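Side-chain contacts in hypothetical protein (Staphylococcus aureus subsp. aureus, PDB 1QYI), which is of unknown function but contains a HAD-hydrolase-like domain and is probably a phosphohydrolase or related enzyme of the haloacid dehalogenase superfamily: residues V269-A272 with E273-P277; R299-Y302 with E303-N307. All coordinates share one frame; numbering follows the deposited sequence.

Interaction 1: residues V269-A272 with E273-P277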
loop_
_atom_site.group_PDB
_atom_site.type_symbol
_atom_site.label_atom_id
_atom_site.label_comp_id
_atom_site.label_asym_id
_atom_site.label_seq_id
_atom_site.Cartn_x
_atom_site.Cartn_y
_atom_site.Cartn_z
ATOM N N VAL A 269 -11.945 -9.818 3.660
ATOM C CA VAL A 269 -12.419 -9.970 2.288
ATOM C C VAL A 269 -11.706 -11.152 1.657
ATOM O O VAL A 269 -12.288 -11.896 0.869
ATOM C CB VAL A 269 -12.151 -8.717 1.411
ATOM C CG1 VAL A 269 -12.864 -7.518 1.993
ATOM C CG2 VAL A 269 -10.663 -8.435 1.308
ATOM N N LEU A 270 -10.443 -11.326 2.026
ATOM C CA LEU A 270 -9.633 -12.414 1.503
ATOM C C LEU A 270 -10.170 -13.743 2.022
ATOM O O LEU A 270 -10.250 -14.730 1.287
ATOM C CB LEU A 270 -8.177 -12.215 1.927
ATOM C CG LEU A 270 -7.116 -13.245 1.520
ATOM C CD1 LEU A 270 -7.232 -14.479 2.396
ATOM C CD2 LEU A 270 -7.252 -13.592 0.041
ATOM N N GLU A 271 -10.537 -13.766 3.295
ATOM C CA GLU A 271 -11.063 -14.978 3.874
ATOM C C GLU A 271 -12.423 -15.281 3.255
ATOM O O GLU A 271 -12.677 -16.396 2.796
ATOM C CB GLU A 271 -11.190 -14.823 5.386
ATOM C CG GLU A 271 -11.558 -16.115 6.083
ATOM C CD GLU A 271 -10.904 -17.323 5.428
ATOM O OE1 GLU A 271 -9.709 -17.222 5.040
ATOM O OE2 GLU A 271 -11.577 -18.379 5.323
ATOM N N ALA A 272 -13.284 -14.269 3.222
ATOM C CA ALA A 272 -14.624 -14.410 2.664
ATOM C C ALA A 272 -14.623 -14.933 1.226
ATOM O O ALA A 272 -15.512 -15.686 0.841
ATOM C CB ALA A 272 -15.351 -13.068 2.729
ATOM N N GLU A 273 -13.629 -14.535 0.435
ATOM C CA GLU A 273 -13.552 -14.974 -0.956
ATOM C C GLU A 273 -13.181 -16.450 -1.070
ATOM O O GLU A 273 -13.598 -17.138 -2.001
ATOM C CB GLU A 273 -12.543 -14.119 -1.732
ATOM C CG GLU A 273 -12.898 -12.636 -1.779
ATOM C CD GLU A 273 -11.836 -11.787 -2.467
ATOM O OE1 GLU A 273 -10.626 -12.015 -2.225
ATOM O OE2 GLU A 273 -12.217 -10.874 -3.235
ATOM N N ASN A 274 -12.390 -16.934 -0.125
ATOM C CA ASN A 274 -11.987 -18.330 -0.134
ATOM C C ASN A 274 -13.154 -19.251 0.220
ATOM O O ASN A 274 -13.209 -20.382 -0.246
ATOM C CB ASN A 274 -10.809 -18.539 0.822
ATOM C CG ASN A 274 -9.503 -17.996 0.254
ATOM O OD1 ASN A 274 -9.142 -18.302 -0.882
ATOM N ND2 ASN A 274 -8.789 -17.195 1.041
HETATM N N MSE A 275 -14.084 -18.765 1.038
HETATM C CA MSE A 275 -15.258 -19.544 1.423
HETATM C C MSE A 275 -16.289 -19.515 0.309
HETATM O O MSE A 275 -17.005 -20.487 0.091
HETATM C CB MSE A 275 -15.899 -18.965 2.672
HETATM C CG MSE A 275 -15.061 -19.075 3.915
HETATM SE SE MSE A 275 -15.918 -18.167 5.387
HETATM C CE MSE A 275 -14.749 -16.661 5.536
ATOM N N TYR A 276 -16.365 -18.380 -0.381
ATOM C CA TYR A 276 -17.308 -18.189 -1.477
ATOM C C TYR A 276 -16.559 -17.622 -2.678
ATOM O O TYR A 276 -16.724 -16.456 -3.032
ATOM C CB TYR A 276 -18.413 -17.215 -1.054
ATOM C CG TYR A 276 -19.051 -17.565 0.268
ATOM C CD1 TYR A 276 -20.003 -18.583 0.367
ATOM C CD2 TYR A 276 -18.665 -16.911 1.434
ATOM C CE1 TYR A 276 -20.546 -18.942 1.605
ATOM C CE2 TYR A 276 -19.195 -17.260 2.666
ATOM C CZ TYR A 276 -20.132 -18.273 2.748
ATOM O OH TYR A 276 -20.631 -18.626 3.980
ATOM N N PRO A 277 -15.716 -18.444 -3.318
ATOM C CA PRO A 277 -14.948 -17.993 -4.484
ATOM C C PRO A 277 -15.780 -17.405 -5.625
ATOM O O PRO A 277 -15.442 -16.351 -6.154
ATOM C CB PRO A 277 -14.177 -19.248 -4.894
ATOM C CG PRO A 277 -15.047 -20.369 -4.394
ATOM C CD PRO A 277 -15.448 -19.865 -3.039
#
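The C-terminal turns of helix 266-275 bring E271 and M275, one turn apart, against each other on the flank of the helix. M275 is a selenomethionine whose chain bends at its last torsion (chi3 -108°), carrying CE back across the glutamate at about a right angle; M275 CE lies 3.3 Å from E271 CG. E271 in turn is bent at chi2, 36°, and its OE2 makes a salt bridge with R299, which probably helps hold the carboxylate beside the selenomethionine. Next along the surface, L270 and N274 touch: L270 CD1 meets N274 ND2 at 3.4 Å, and the same ND2 sits 2.9 Å from L270 O, at an angle too poor for a hydrogen bond. Beneath them the backbone bonds run to the helix end, M275 N to E271 O at 3.3 Å and Y276 N to A272 O at 3.1 Å. Y276 is the first residue to leave helical geometry. On the side of the partly exposed E273, OE2 accepts a bond from L282 N. Buried A272 faces F288 of helix 288-295 and Y302 of helix 302-307, while Y276 packs on E303 and I306 of that same short helix.

Interaction 2: residues R299-Y302 with E303-N307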
loop_
_atom_site.group_PDB
_atom_site.type_symbol
_atom_site.label_atom_id
_atom_site.label_comp_id
_atom_site.label_asym_id
_atom_site.label_seq_id
_atom_site.Cartn_x
_atom_site.Cartn_y
_atom_site.Cartn_z
ATOM N N ARG A 299 -17.186 -14.987 10.577
ATOM C CA ARG A 299 -17.233 -15.864 9.406
ATOM C C ARG A 299 -18.631 -16.361 9.066
ATOM O O ARG A 299 -19.013 -16.401 7.903
ATOM C CB ARG A 299 -16.339 -17.086 9.638
ATOM C CG ARG A 299 -14.848 -16.809 9.753
ATOM C CD ARG A 299 -14.125 -18.035 10.313
ATOM N NE ARG A 299 -14.576 -19.266 9.664
ATOM C CZ ARG A 299 -14.337 -19.574 8.392
ATOM N NH1 ARG A 299 -13.640 -18.739 7.630
ATOM N NH2 ARG A 299 -14.807 -20.704 7.875
ATOM N N ASP A 300 -19.373 -16.742 10.098
ATOM C CA ASP A 300 -20.709 -17.283 9.962
ATOM C C ASP A 300 -21.753 -16.330 9.430
ATOM O O ASP A 300 -22.888 -16.728 9.172
ATOM C CB ASP A 300 -21.174 -17.835 11.307
ATOM C CG ASP A 300 -20.187 -18.814 11.902
ATOM O OD1 ASP A 300 -19.700 -19.698 11.161
ATOM O OD2 ASP A 300 -19.901 -18.708 13.112
ATOM N N LYS A 301 -21.389 -15.070 9.256
ATOM C CA LYS A 301 -22.361 -14.097 8.766
ATOM C C LYS A 301 -21.949 -13.522 7.429
ATOM O O LYS A 301 -22.693 -12.763 6.820
ATOM C CB LYS A 301 -22.507 -12.974 9.785
ATOM C CG LYS A 301 -22.600 -13.465 11.211
ATOM C CD LYS A 301 -22.515 -12.298 12.155
ATOM C CE LYS A 301 -22.184 -12.741 13.562
ATOM N NZ LYS A 301 -21.415 -11.673 14.263
ATOM N N TYR A 302 -20.766 -13.907 6.970
ATOM C CA TYR A 302 -20.242 -13.420 5.709
ATOM C C TYR A 302 -21.195 -13.544 4.533
ATOM O O TYR A 302 -21.442 -12.567 3.828
ATOM C CB TYR A 302 -18.929 -14.127 5.403
ATOM C CG TYR A 302 -17.769 -13.584 6.202
ATOM C CD1 TYR A 302 -17.980 -12.824 7.351
ATOM C CD2 TYR A 302 -16.463 -13.860 5.830
ATOM C CE1 TYR A 302 -16.916 -12.353 8.108
ATOM C CE2 TYR A 302 -15.390 -13.398 6.579
ATOM C CZ TYR A 302 -15.623 -12.647 7.721
ATOM O OH TYR A 302 -14.563 -12.215 8.480
ATOM N N GLU A 303 -21.740 -14.737 4.330
ATOM C CA GLU A 303 -22.661 -14.977 3.229
ATOM C C GLU A 303 -23.787 -13.958 3.176
ATOM O O GLU A 303 -24.214 -13.542 2.098
ATOM C CB GLU A 303 -23.262 -16.373 3.346
ATOM C CG GLU A 303 -24.102 -16.783 2.151
ATOM C CD GLU A 303 -24.358 -18.272 2.133
ATOM O OE1 GLU A 303 -24.887 -18.788 3.144
ATOM O OE2 GLU A 303 -24.034 -18.923 1.114
ATOM N N SER A 304 -24.275 -13.561 4.342
ATOM C CA SER A 304 -25.361 -12.598 4.388
ATOM C C SER A 304 -24.858 -11.213 4.023
ATOM O O SER A 304 -25.597 -10.399 3.469
ATOM C CB SER A 304 -26.001 -12.574 5.778
ATOM O OG SER A 304 -25.077 -12.178 6.780
ATOM N N TYR A 305 -23.593 -10.951 4.331
ATOM C CA TYR A 305 -22.997 -9.658 4.027
ATOM C C TYR A 305 -22.780 -9.505 2.525
ATOM O O TYR A 305 -22.626 -8.392 2.018
ATOM C CB TYR A 305 -21.665 -9.499 4.764
ATOM C CG TYR A 305 -21.747 -9.563 6.284
ATOM C CD1 TYR A 305 -22.963 -9.468 6.951
ATOM C CD2 TYR A 305 -20.595 -9.695 7.049
ATOM C CE1 TYR A 305 -23.029 -9.505 8.349
ATOM C CE2 TYR A 305 -20.644 -9.730 8.441
ATOM C CZ TYR A 305 -21.864 -9.638 9.086
ATOM O OH TYR A 305 -21.922 -9.694 10.458
ATOM N N ILE A 306 -22.802 -10.636 1.821
ATOM C CA ILE A 306 -22.597 -10.693 0.378
ATOM C C ILE A 306 -23.896 -10.616 -0.411
ATOM O O ILE A 306 -23.967 -9.947 -1.448
ATOM C CB ILE A 306 -21.863 -11.992 0.017
ATOM C CG1 ILE A 306 -20.475 -11.964 0.658
ATOM C CG2 ILE A 306 -21.777 -12.175 -1.490
ATOM C CD1 ILE A 306 -19.700 -13.239 0.470
ATOM N N ASN A 307 -24.924 -11.290 0.100
ATOM C CA ASN A 307 -26.240 -11.349 -0.546
ATOM C C ASN A 307 -27.194 -10.208 -0.204
ATOM O O ASN A 307 -28.076 -9.893 -0.999
ATOM C CB ASN A 307 -26.919 -12.674 -0.195
ATOM C CG ASN A 307 -26.063 -13.875 -0.524
ATOM O OD1 ASN A 307 -26.307 -14.973 -0.024
ATOM N ND2 ASN A 307 -25.060 -13.679 -1.373
#
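K301 O meets S304 and Y305 at the first turn of helix 302-307, in the HAD-hydrolase-like part of the chain, and three donors converge on it unevenly. The S304 hydroxyl folds back onto it: chi1 of 62° puts OG between the backbone N and the carbonyl carbon, and from there OG points its bond at K301 O; the modelled 2.5 Å between S304 OG and K301 O is shorter than a normal hydrogen bond, so the exact distance is doubtful. S304 N adds a weak bond to K301 O at 3.0 Å. The regular bond is that of Y305 N, which reaches K301 O at 3.2 Å, lying in the carbonyl plane with a C=O...N angle of 155°. The Y305 ring swings over the same oxygen, so that K301 O stands 3.3 Å above one face, toward the rim. Farther out on this ring the lysine chain takes over; K301 and Y305 run side by side in the same direction, with K301 CB 3.5 Å from Y305 CZ. The Y305 hydroxyl is hydrogen-bonded to G296 O, and the rest of the ring packs on helix 288-295 at F288, I291, A292 and Y295. Y302 is the neighbouring buried aromatic: Y302 CD1 lies 4.1 Å from Y305 CD2, the two side chains crossing obliquely. Its position is set from several directions: Y302 OH bonds N297 OD1, F288 meets the ring edge-to-face, and M275 of helix 266-275 touches it. From the loop side, R299 CA sits 3.7 Å above the plane of the Y302 ring, over its centre.

Overall arrangement
Interaction 1 is the more exposed of the two, a surface contact along the last turns of helix 266-275; interaction 2 is partly buried, at the start of helix 302-307, with its two tyrosines inward. One closes a helix and the other opens one, and helix 288-295 packs against both. They touch directly: besides the salt bridge that joins them, M275 CE lies 3.2 Å from R299 NH1. The chemistry follows the location: in 269-277 unbranched chains and a carboxylate cross one another at the surface, whereas in 299-307 aromatic rings and a carbonyl with several donors carry the contact.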